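Local coordinates for phosphotriesterase family protein (Listeria monocytogenes serotype 4b str. H7858, PDB 3PNZ), which probably hydrolyses phosphorylated sugar lactones as a lactonase, using a two-zinc centre in an amidohydrolase-fold barrel, at residues A93-S98 / D129-F134; A172-H177 / E199-E204; T192-Q197 / K226-T231. All coordinates share one frame; numbering follows the deposited sequence.

Interaction 1. Residues A93-S98 / D129-F134. With PO4 (phosphate ion), chain K.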
loop_
_atom_site.group_PDB
_atom_site.type_symbol
_atom_site.label_atom_id
_atom_site.label_comp_id
_atom_site.label_asym_id
_atom_site.label_seq_id
_atom_site.Cartn_x
_atom_site.Cartn_y
_atom_site.Cartn_z
ATOM N N ALA A 93 -2.068 8.359 3.186
ATOM C CA ALA A 93 -3.138 9.334 3.077
ATOM C C ALA A 93 -4.005 9.041 1.853
ATOM O O ALA A 93 -3.557 8.395 0.910
ATOM C CB ALA A 93 -2.552 10.739 2.964
ATOM N N GLY A 94 -5.246 9.504 1.863
ATOM C CA GLY A 94 -6.064 9.400 0.667
ATOM C C GLY A 94 -7.123 8.313 0.717
ATOM O O GLY A 94 -7.696 8.053 1.767
ATOM N N PHE A 95 -7.340 7.653 -0.420
ATOM C CA PHE A 95 -8.513 6.801 -0.618
ATOM C C PHE A 95 -8.118 5.400 -1.100
ATOM O O PHE A 95 -7.107 5.244 -1.776
ATOM C CB PHE A 95 -9.442 7.462 -1.647
ATOM C CG PHE A 95 -9.631 8.940 -1.436
ATOM C CD1 PHE A 95 -10.677 9.418 -0.657
ATOM C CD2 PHE A 95 -8.758 9.853 -2.005
ATOM C CE1 PHE A 95 -10.850 10.773 -0.452
ATOM C CE2 PHE A 95 -8.922 11.216 -1.806
ATOM C CZ PHE A 95 -9.973 11.679 -1.025
ATOM N N ASN A 96 -8.923 4.385 -0.764
ATOM C CA ASN A 96 -8.605 2.990 -1.121
ATOM C C ASN A 96 -9.351 2.470 -2.354
ATOM O O ASN A 96 -8.719 1.961 -3.280
ATOM C CB ASN A 96 -8.817 2.061 0.086
ATOM C CG ASN A 96 -8.428 0.598 -0.192
ATOM O OD1 ASN A 96 -8.408 -0.222 0.728
ATOM N ND2 ASN A 96 -8.123 0.271 -1.443
ATOM N N LYS A 97 -10.681 2.592 -2.369
ATOM C CA LYS A 97 -11.510 2.074 -3.469
ATOM C C LYS A 97 -12.993 2.436 -3.269
ATOM O O LYS A 97 -13.492 2.385 -2.149
ATOM C CB LYS A 97 -11.345 0.552 -3.615
ATOM C CG LYS A 97 -11.537 -0.241 -2.324
ATOM C CD LYS A 97 -10.966 -1.640 -2.474
ATOM C CE LYS A 97 -11.031 -2.427 -1.184
ATOM N NZ LYS A 97 -10.245 -3.701 -1.286
ATOM N N SER A 98 -13.688 2.772 -4.353
ATOM C CA SER A 98 -15.000 3.420 -4.254
ATOM C C SER A 98 -16.134 2.584 -3.666
ATOM O O SER A 98 -17.088 3.150 -3.134
ATOM C CB SER A 98 -15.444 4.001 -5.598
ATOM O OG SER A 98 -15.763 2.970 -6.520
ATOM N N ASP A 129 -10.368 20.533 -5.095
ATOM C CA ASP A 129 -9.351 21.274 -4.349
ATOM C C ASP A 129 -9.448 21.038 -2.844
ATOM O O ASP A 129 -8.434 20.961 -2.152
ATOM C CB ASP A 129 -9.416 22.768 -4.678
ATOM C CG ASP A 129 -8.939 23.074 -6.090
ATOM O OD1 ASP A 129 -8.401 22.160 -6.758
ATOM O OD2 ASP A 129 -9.102 24.232 -6.533
ATOM N N LYS A 130 -10.669 20.911 -2.341
ATOM C CA LYS A 130 -10.866 20.627 -0.927
ATOM C C LYS A 130 -10.479 19.189 -0.589
ATOM O O LYS A 130 -10.000 18.912 0.505
ATOM C CB LYS A 130 -12.311 20.915 -0.513
ATOM C CG LYS A 130 -12.614 22.404 -0.371
ATOM C CD LYS A 130 -11.783 23.005 0.750
ATOM C CE LYS A 130 -11.977 24.515 0.856
ATOM N NZ LYS A 130 -11.066 25.105 1.880
ATOM N N LEU A 131 -10.687 18.268 -1.524
ATOM C CA LEU A 131 -10.211 16.905 -1.321
ATOM C C LEU A 131 -8.681 16.889 -1.282
ATOM O O LEU A 131 -8.075 16.189 -0.467
ATOM C CB LEU A 131 -10.766 15.957 -2.397
ATOM C CG LEU A 131 -12.273 15.681 -2.304
ATOM C CD1 LEU A 131 -12.742 14.815 -3.486
ATOM C CD2 LEU A 131 -12.636 15.026 -0.976
ATOM N N THR A 132 -8.059 17.675 -2.153
ATOM C CA THR A 132 -6.611 17.818 -2.131
ATOM C C THR A 132 -6.149 18.319 -0.758
ATOM O O THR A 132 -5.228 17.767 -0.173
ATOM C CB THR A 132 -6.124 18.761 -3.235
ATOM O OG1 THR A 132 -6.415 18.183 -4.518
ATOM C CG2 THR A 132 -4.614 19.010 -3.112
ATOM N N GLU A 133 -6.814 19.347 -0.237
ATOM C CA GLU A 133 -6.454 19.892 1.073
ATOM C C GLU A 133 -6.464 18.815 2.153
ATOM O O GLU A 133 -5.573 18.764 3.004
ATOM C CB GLU A 133 -7.398 21.023 1.478
ATOM C CG GLU A 133 -7.354 22.238 0.579
ATOM C CD GLU A 133 -8.070 23.433 1.193
ATOM O OE1 GLU A 133 -8.368 23.387 2.411
ATOM O OE2 GLU A 133 -8.330 24.412 0.457
ATOM N N PHE A 134 -7.491 17.970 2.125
ATOM C CA PHE A 134 -7.613 16.873 3.076
ATOM C C PHE A 134 -6.399 15.939 3.024
ATOM O O PHE A 134 -5.822 15.587 4.059
ATOM C CB PHE A 134 -8.902 16.078 2.822
ATOM C CG PHE A 134 -8.891 14.716 3.446
ATOM C CD1 PHE A 134 -9.164 14.557 4.792
ATOM C CD2 PHE A 134 -8.576 13.597 2.689
ATOM C CE1 PHE A 134 -9.128 13.304 5.376
ATOM C CE2 PHE A 134 -8.543 12.341 3.264
ATOM C CZ PHE A 134 -8.818 12.194 4.608
HETATM P P PO4 K . -7.312 -3.595 -0.098
HETATM O O1 PO4 K . -7.515 -2.901 1.230
HETATM O O2 PO4 K . -7.724 -2.653 -1.198
HETATM O O3 PO4 K . -5.872 -3.965 -0.310
HETATM O O4 PO4 K . -8.105 -4.878 -0.137
#
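Phe95 brings the CZ corner of its ring obliquely against Leu131 and Phe134, two residues that face it from the helix 128-140. The para carbon leads: Phe95 CZ comes to 4.3 Å from Leu131 CD2 and to 4.4 Å from Phe134 CD2. The two phenyl planes are turned roughly 45° to each other, so the rings touch without stacking. They run in nearly opposite senses, Phe95 reaching outward toward the helix while Phe134 reaches back past it toward the loop. Leu131 presents a single methyl, CD2. Contact is light, but all three residues are buried: Trp122 meets the Phe134 ring edge-to-face, and Val173 of helix 164-180 also packs on Phe95.

Beyond Phe95 the loop turns its polar side chains the other way, to a phosphate ion. Asn96 has CG anti to its backbone N (chi1 -177°), which carries the amide to the anion, and Asn96 ND2 donates to phosphate O2 at 3.0 Å, with an N-H...O angle of 151°. Lys97, extended beyond CG, brings its ammonium to the same atom: Lys97 NZ lies 2.7 Å from phosphate O2 and also 2.7 Å from phosphate O4. O2 is thus gripped by two nitrogens. Asp70 OD2 accepts both Asn96 N and Lys97 N, fixing the backbone behind these groups. The ion probably comes from the crystallisation liquor, yet it may mark where a substrate phosphate binds. The loop after strand 88-92 lies at the C-terminal, active-site end of the TIM barrel, as in the phosphotriesterase family, with Phe95 packed on helix 128-140 and the side chains of Asn96 and Lys97 touching the zinc ligand His187.

Interaction 2. Residues A172-H177 / E199-E204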
loop_
_atom_site.group_PDB
_atom_site.type_symbol
_atom_site.label_atom_id
_atom_site.label_comp_id
_atom_site.label_asym_id
_atom_site.label_seq_id
_atom_site.Cartn_x
_atom_site.Cartn_y
_atom_site.Cartn_z
ATOM N N ALA A 172 -7.300 14.721 -7.288
ATOM C CA ALA A 172 -7.084 15.323 -5.966
ATOM C C ALA A 172 -5.754 14.848 -5.379
ATOM O O ALA A 172 -4.986 15.630 -4.813
ATOM C CB ALA A 172 -8.231 14.974 -5.027
ATOM N N VAL A 173 -5.483 13.557 -5.526
ATOM C CA VAL A 173 -4.253 12.968 -5.004
ATOM C C VAL A 173 -3.020 13.414 -5.790
ATOM O O VAL A 173 -1.974 13.702 -5.201
ATOM C CB VAL A 173 -4.358 11.432 -4.972
ATOM C CG1 VAL A 173 -3.004 10.801 -4.709
ATOM C CG2 VAL A 173 -5.368 11.020 -3.911
ATOM N N ALA A 174 -3.144 13.491 -7.117
ATOM C CA ALA A 174 -2.059 14.001 -7.946
ATOM C C ALA A 174 -1.681 15.414 -7.495
ATOM O O ALA A 174 -0.508 15.752 -7.343
ATOM C CB ALA A 174 -2.454 13.989 -9.416
ATOM N N ARG A 175 -2.694 16.231 -7.260
ATOM C CA ARG A 175 -2.455 17.609 -6.851
ATOM C C ARG A 175 -1.889 17.682 -5.435
ATOM O O ARG A 175 -1.092 18.574 -5.128
ATOM C CB ARG A 175 -3.726 18.430 -7.045
ATOM C CG ARG A 175 -4.097 18.506 -8.527
ATOM C CD ARG A 175 -5.506 19.007 -8.763
ATOM N NE ARG A 175 -5.929 18.714 -10.129
ATOM C CZ ARG A 175 -7.095 19.092 -10.648
ATOM N NH1 ARG A 175 -7.955 19.788 -9.912
ATOM N NH2 ARG A 175 -7.396 18.777 -11.903
ATOM N N ALA A 176 -2.264 16.731 -4.583
ATOM C CA ALA A 176 -1.660 16.639 -3.254
ATOM C C ALA A 176 -0.188 16.266 -3.381
ATOM O O ALA A 176 0.649 16.740 -2.609
ATOM C CB ALA A 176 -2.407 15.639 -2.372
ATOM N N HIS A 177 0.145 15.420 -4.354
ATOM C CA HIS A 177 1.554 15.143 -4.598
ATOM C C HIS A 177 2.304 16.415 -4.993
ATOM O O HIS A 177 3.417 16.662 -4.527
ATOM C CB HIS A 177 1.789 14.111 -5.694
ATOM C CG HIS A 177 3.191 14.157 -6.214
ATOM N ND1 HIS A 177 4.238 13.531 -5.573
ATOM C CD2 HIS A 177 3.733 14.830 -7.256
ATOM C CE1 HIS A 177 5.361 13.790 -6.219
ATOM N NE2 HIS A 177 5.083 14.580 -7.241
ATOM N N GLU A 199 -2.715 7.407 -17.644
ATOM C CA GLU A 199 -3.104 8.502 -18.528
ATOM C C GLU A 199 -3.607 9.707 -17.740
ATOM O O GLU A 199 -3.306 10.850 -18.082
ATOM C CB GLU A 199 -4.156 8.052 -19.542
ATOM C CG GLU A 199 -3.570 7.272 -20.705
ATOM C CD GLU A 199 -2.421 8.013 -21.378
ATOM O OE1 GLU A 199 -2.570 9.227 -21.649
ATOM O OE2 GLU A 199 -1.372 7.381 -21.634
ATOM N N ILE A 200 -4.382 9.456 -16.692
ATOM C CA ILE A 200 -4.882 10.552 -15.867
ATOM C C ILE A 200 -3.727 11.252 -15.160
ATOM O O ILE A 200 -3.678 12.483 -15.087
ATOM C CB ILE A 200 -5.945 10.083 -14.872
ATOM C CG1 ILE A 200 -7.197 9.643 -15.638
ATOM C CG2 ILE A 200 -6.284 11.207 -13.879
ATOM C CD1 ILE A 200 -8.212 8.918 -14.791
ATOM N N LEU A 201 -2.790 10.464 -14.652
ATOM C CA LEU A 201 -1.624 11.038 -13.982
ATOM C C LEU A 201 -0.783 11.856 -14.954
ATOM O O LEU A 201 -0.231 12.889 -14.580
ATOM C CB LEU A 201 -0.786 9.942 -13.329
ATOM C CG LEU A 201 -1.495 9.253 -12.161
ATOM C CD1 LEU A 201 -0.674 8.081 -11.652
ATOM C CD2 LEU A 201 -1.774 10.247 -11.039
ATOM N N LYS A 202 -0.689 11.410 -16.203
ATOM C CA LYS A 202 0.050 12.176 -17.203
ATOM C C LYS A 202 -0.623 13.517 -17.478
ATOM O O LYS A 202 0.056 14.529 -17.643
ATOM C CB LYS A 202 0.220 11.372 -18.492
ATOM C CG LYS A 202 1.291 10.309 -18.372
ATOM C CD LYS A 202 1.218 9.282 -19.488
ATOM C CE LYS A 202 1.320 9.905 -20.855
ATOM N NZ LYS A 202 1.116 8.858 -21.903
ATOM N N GLN A 203 -1.954 13.531 -17.516
ATOM C CA GLN A 203 -2.683 14.791 -17.660
ATOM C C GLN A 203 -2.392 15.726 -16.493
ATOM O O GLN A 203 -2.405 16.949 -16.649
ATOM C CB GLN A 203 -4.187 14.542 -17.739
ATOM C CG GLN A 203 -4.627 13.743 -18.956
ATOM C CD GLN A 203 -6.069 13.304 -18.841
ATOM O OE1 GLN A 203 -6.796 13.756 -17.956
ATOM N NE2 GLN A 203 -6.491 12.407 -19.726
ATOM N N GLU A 204 -2.151 15.144 -15.321
ATOM C CA GLU A 204 -1.871 15.919 -14.118
ATOM C C GLU A 204 -0.377 16.192 -13.930
ATOM O O GLU A 204 0.049 16.647 -12.865
ATOM C CB GLU A 204 -2.450 15.223 -12.873
ATOM C CG GLU A 204 -3.992 15.114 -12.876
ATOM C CD GLU A 204 -4.690 16.465 -12.682
ATOM O OE1 GLU A 204 -4.128 17.327 -11.966
ATOM O OE2 GLU A 204 -5.800 16.669 -13.242
#
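Arg175 grips the carboxylate of Glu204 side-on with two nitrogens, one to each oxygen. Arg175 NE donates to Glu204 OE1 at 2.9 Å along an almost straight N-H...O line (175°), while Arg175 NH2 reaches Glu204 OE2 at 3.0 Å. Both oxygens lie close to the guanidinium plane, but the carboxylate is twisted 41° from it, so OE1 is met from above the carboxylate plane and OE2 from the syn side, tilted. The arginine runs extended from CG to NE; the glutamate folds back at chi2 (-70°) to offer both oxygens. Beneath the ion pair, Ala174 CB packs 3.7 Å from Glu204 CB, and Leu201 CD2 adds a methyl 4.1 Å from Ala174 CB. The small alanine lets the backbones close in, Ala174 CA and Glu204 CA being 6.5 Å apart.

These are successive outer helices of the TIM barrel, 164-180 and 194-203, joined through strand 184-186; the bridge ties the C-terminal half of the first to the C-terminal end of the second, where Glu204 is already leaving helical geometry.

Further out, Arg171, a turn earlier on helix 164-180, makes a salt bridge with Glu204 OE2 and a hydrogen bond to Gln203 OE1. The carboxylate thus answers two arginines, which would probably keep it ionised. Glu204 O accepts from His178 NE2, and Ile206 packs on Ala174.

Interaction 3. Residues T192-Q197 / K226-T231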
loop_
_atom_site.group_PDB
_atom_site.type_symbol
_atom_site.label_atom_id
_atom_site.label_comp_id
_atom_site.label_asym_id
_atom_site.label_seq_id
_atom_site.Cartn_x
_atom_site.Cartn_y
_atom_site.Cartn_z
ATOM N N THR A 192 -6.463 -4.390 -12.728
ATOM C CA THR A 192 -6.938 -3.706 -13.926
ATOM C C THR A 192 -6.776 -2.180 -13.875
ATOM O O THR A 192 -6.658 -1.582 -12.804
ATOM C CB THR A 192 -8.424 -4.021 -14.199
ATOM O OG1 THR A 192 -9.231 -3.440 -13.166
ATOM C CG2 THR A 192 -8.655 -5.532 -14.235
ATOM N N MET A 193 -6.759 -1.580 -15.061
ATOM C CA MET A 193 -6.854 -0.133 -15.259
ATOM C C MET A 193 -5.552 0.629 -15.016
ATOM O O MET A 193 -5.559 1.857 -14.969
ATOM C CB MET A 193 -7.989 0.475 -14.432
ATOM C CG MET A 193 -9.359 -0.170 -14.697
ATOM S SD MET A 193 -9.797 -0.261 -16.467
ATOM C CE MET A 193 -10.193 1.445 -16.802
ATOM N N ALA A 194 -4.433 -0.081 -14.899
ATOM C CA ALA A 194 -3.167 0.627 -14.666
ATOM C C ALA A 194 -2.858 1.648 -15.758
ATOM O O ALA A 194 -2.436 2.767 -15.466
ATOM C CB ALA A 194 -2.011 -0.350 -14.504
ATOM N N LEU A 195 -3.060 1.274 -17.019
ATOM C CA LEU A 195 -2.720 2.183 -18.107
ATOM C C LEU A 195 -3.625 3.411 -18.129
ATOM O O LEU A 195 -3.185 4.506 -18.493
ATOM C CB LEU A 195 -2.749 1.459 -19.449
ATOM C CG LEU A 195 -1.754 0.301 -19.560
ATOM C CD1 LEU A 195 -1.974 -0.435 -20.883
ATOM C CD2 LEU A 195 -0.317 0.800 -19.431
ATOM N N GLU A 196 -4.886 3.226 -17.743
ATOM C CA GLU A 196 -5.811 4.348 -17.665
ATOM C C GLU A 196 -5.508 5.261 -16.470
ATOM O O GLU A 196 -5.642 6.484 -16.576
ATOM C CB GLU A 196 -7.262 3.870 -17.639
ATOM C CG GLU A 196 -7.706 3.239 -18.968
ATOM C CD GLU A 196 -7.202 1.819 -19.160
ATOM O OE1 GLU A 196 -6.656 1.224 -18.209
ATOM O OE2 GLU A 196 -7.366 1.279 -20.276
ATOM N N GLN A 197 -5.107 4.673 -15.343
ATOM C CA GLN A 197 -4.639 5.467 -14.212
ATOM C C GLN A 197 -3.474 6.331 -14.673
ATOM O O GLN A 197 -3.417 7.527 -14.388
ATOM C CB GLN A 197 -4.152 4.577 -13.074
ATOM C CG GLN A 197 -5.251 3.816 -12.344
ATOM C CD GLN A 197 -4.702 3.041 -11.166
ATOM O OE1 GLN A 197 -3.487 2.949 -10.977
ATOM N NE2 GLN A 197 -5.596 2.482 -10.361
ATOM N N LYS A 226 4.801 -5.373 -18.963
ATOM C CA LYS A 226 5.857 -4.632 -19.659
ATOM C C LYS A 226 5.395 -3.235 -20.086
ATOM O O LYS A 226 6.165 -2.268 -20.015
ATOM C CB LYS A 226 6.368 -5.426 -20.865
ATOM C CG LYS A 226 7.442 -4.694 -21.674
ATOM C CD LYS A 226 8.247 -5.672 -22.534
ATOM C CE LYS A 226 9.404 -4.958 -23.227
ATOM N NZ LYS A 226 10.175 -5.885 -24.103
ATOM N N GLN A 227 4.141 -3.116 -20.530
ATOM C CA GLN A 227 3.576 -1.801 -20.835
ATOM C C GLN A 227 3.637 -0.893 -19.612
ATOM O O GLN A 227 4.007 0.278 -19.706
ATOM C CB GLN A 227 2.117 -1.912 -21.278
ATOM C CG GLN A 227 1.868 -2.422 -22.686
ATOM C CD GLN A 227 0.371 -2.541 -22.946
ATOM O OE1 GLN A 227 -0.321 -3.310 -22.275
ATOM N NE2 GLN A 227 -0.135 -1.771 -23.903
ATOM N N VAL A 228 3.245 -1.427 -18.464
ATOM C CA VAL A 228 3.270 -0.641 -17.234
ATOM C C VAL A 228 4.709 -0.311 -16.847
ATOM O O VAL A 228 5.033 0.836 -16.536
ATOM C CB VAL A 228 2.562 -1.369 -16.082
ATOM C CG1 VAL A 228 2.733 -0.614 -14.775
ATOM C CG2 VAL A 228 1.082 -1.511 -16.402
ATOM N N ALA A 229 5.566 -1.320 -16.873
ATOM C CA ALA A 229 6.954 -1.142 -16.433
ATOM C C ALA A 229 7.706 -0.105 -17.267
ATOM O O ALA A 229 8.566 0.612 -16.753
ATOM C CB ALA A 229 7.687 -2.470 -16.463
ATOM N N LYS A 230 7.400 -0.039 -18.557
ATOM C CA LYS A 230 8.075 0.908 -19.441
ATOM C C LYS A 230 7.892 2.365 -19.031
ATOM O O LYS A 230 8.698 3.216 -19.414
ATOM C CB LYS A 230 7.575 0.743 -20.878
ATOM C CG LYS A 230 8.195 -0.409 -21.638
ATOM C CD LYS A 230 7.687 -0.332 -23.078
ATOM C CE LYS A 230 8.199 -1.447 -23.953
ATOM N NZ LYS A 230 7.654 -1.259 -25.334
ATOM N N THR A 231 6.835 2.656 -18.274
ATOM C CA THR A 231 6.571 4.021 -17.827
ATOM C C THR A 231 7.492 4.441 -16.689
ATOM O O THR A 231 7.635 5.627 -16.412
ATOM C CB THR A 231 5.124 4.209 -17.330
ATOM O OG1 THR A 231 4.942 3.506 -16.091
ATOM C CG2 THR A 231 4.113 3.740 -18.378
#
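Leu195 CD1 lies above the plane of the Gln227 carboxamide but off its outer end, past OE1 and NE2. Leu195 CD1 stands 3.6 Å from Gln227 OE1 and 3.8 Å from Gln227 CD, with NE2 about equally far. The contact is van der Waals, and no hydrogen bond links the two segments. Gln227 is extended beyond CG and crosses the leucine at about a right angle, so that CD1 meets the outer end of the amide. The second methyl, Leu195 CD2, turns to the helix behind and lies 4.1 Å from both Gln227 CB and Val228 CG2.

Val228 completes the apolar side. With CG1 anti to the backbone N (chi1 174°), its other branch, CG2, points into the angle between two residues of helix 194-203, where Ala194 CB comes to 3.8 Å from Val228 CG2. Leu195 therefore spreads over the outer, partly exposed side, while Ala194 and Val228 fill the buried side. The closest backbone approach is between Leu195 CA and Val228 CA, 6.7 Å apart.

Met193 occupies the N-cap position, and the amide of Ala194 bonds to the hydroxyl of Tyr224, a residue of helix 222-229, so this helix also reaches across to the start of its neighbour. Three residues after Val228, Thr231 OG1 donates to Val228 O at 2.7 Å, and that carbonyl accepts Thr231 N as well. The two helices are consecutive in the barrel wall, with strand 211-213 running between them in sequence. Inward, Val228 and Ala229 rest on Met235 of strand 234-237, and Ala229 also meets Leu258 of the next helix, 248-260.

Overall arrangement
Interactions 2 and 3 join neighbouring outer helices, while interaction 1 joins an active-site-end loop to the helix before them. Interactions 1 and 2, with centres 12 Å apart, touch directly: Thr132 OG1 and Ala172 O are 2.9 Å apart, a probable hydrogen bond, and helix 164-180 lies against helix 128-140. Interactions 2 and 3, 15 Å between centres, share helix 194-203, the former at its C-terminal end and the latter at its start. Interactions 1 and 3 stay apart, about 8 Å between nearest atoms. A bound zinc ion lies about 10 Å from the Phe95 side chain, and one lies about 13 Å from that of Ala194; interaction 1 also holds the phosphate beside His187.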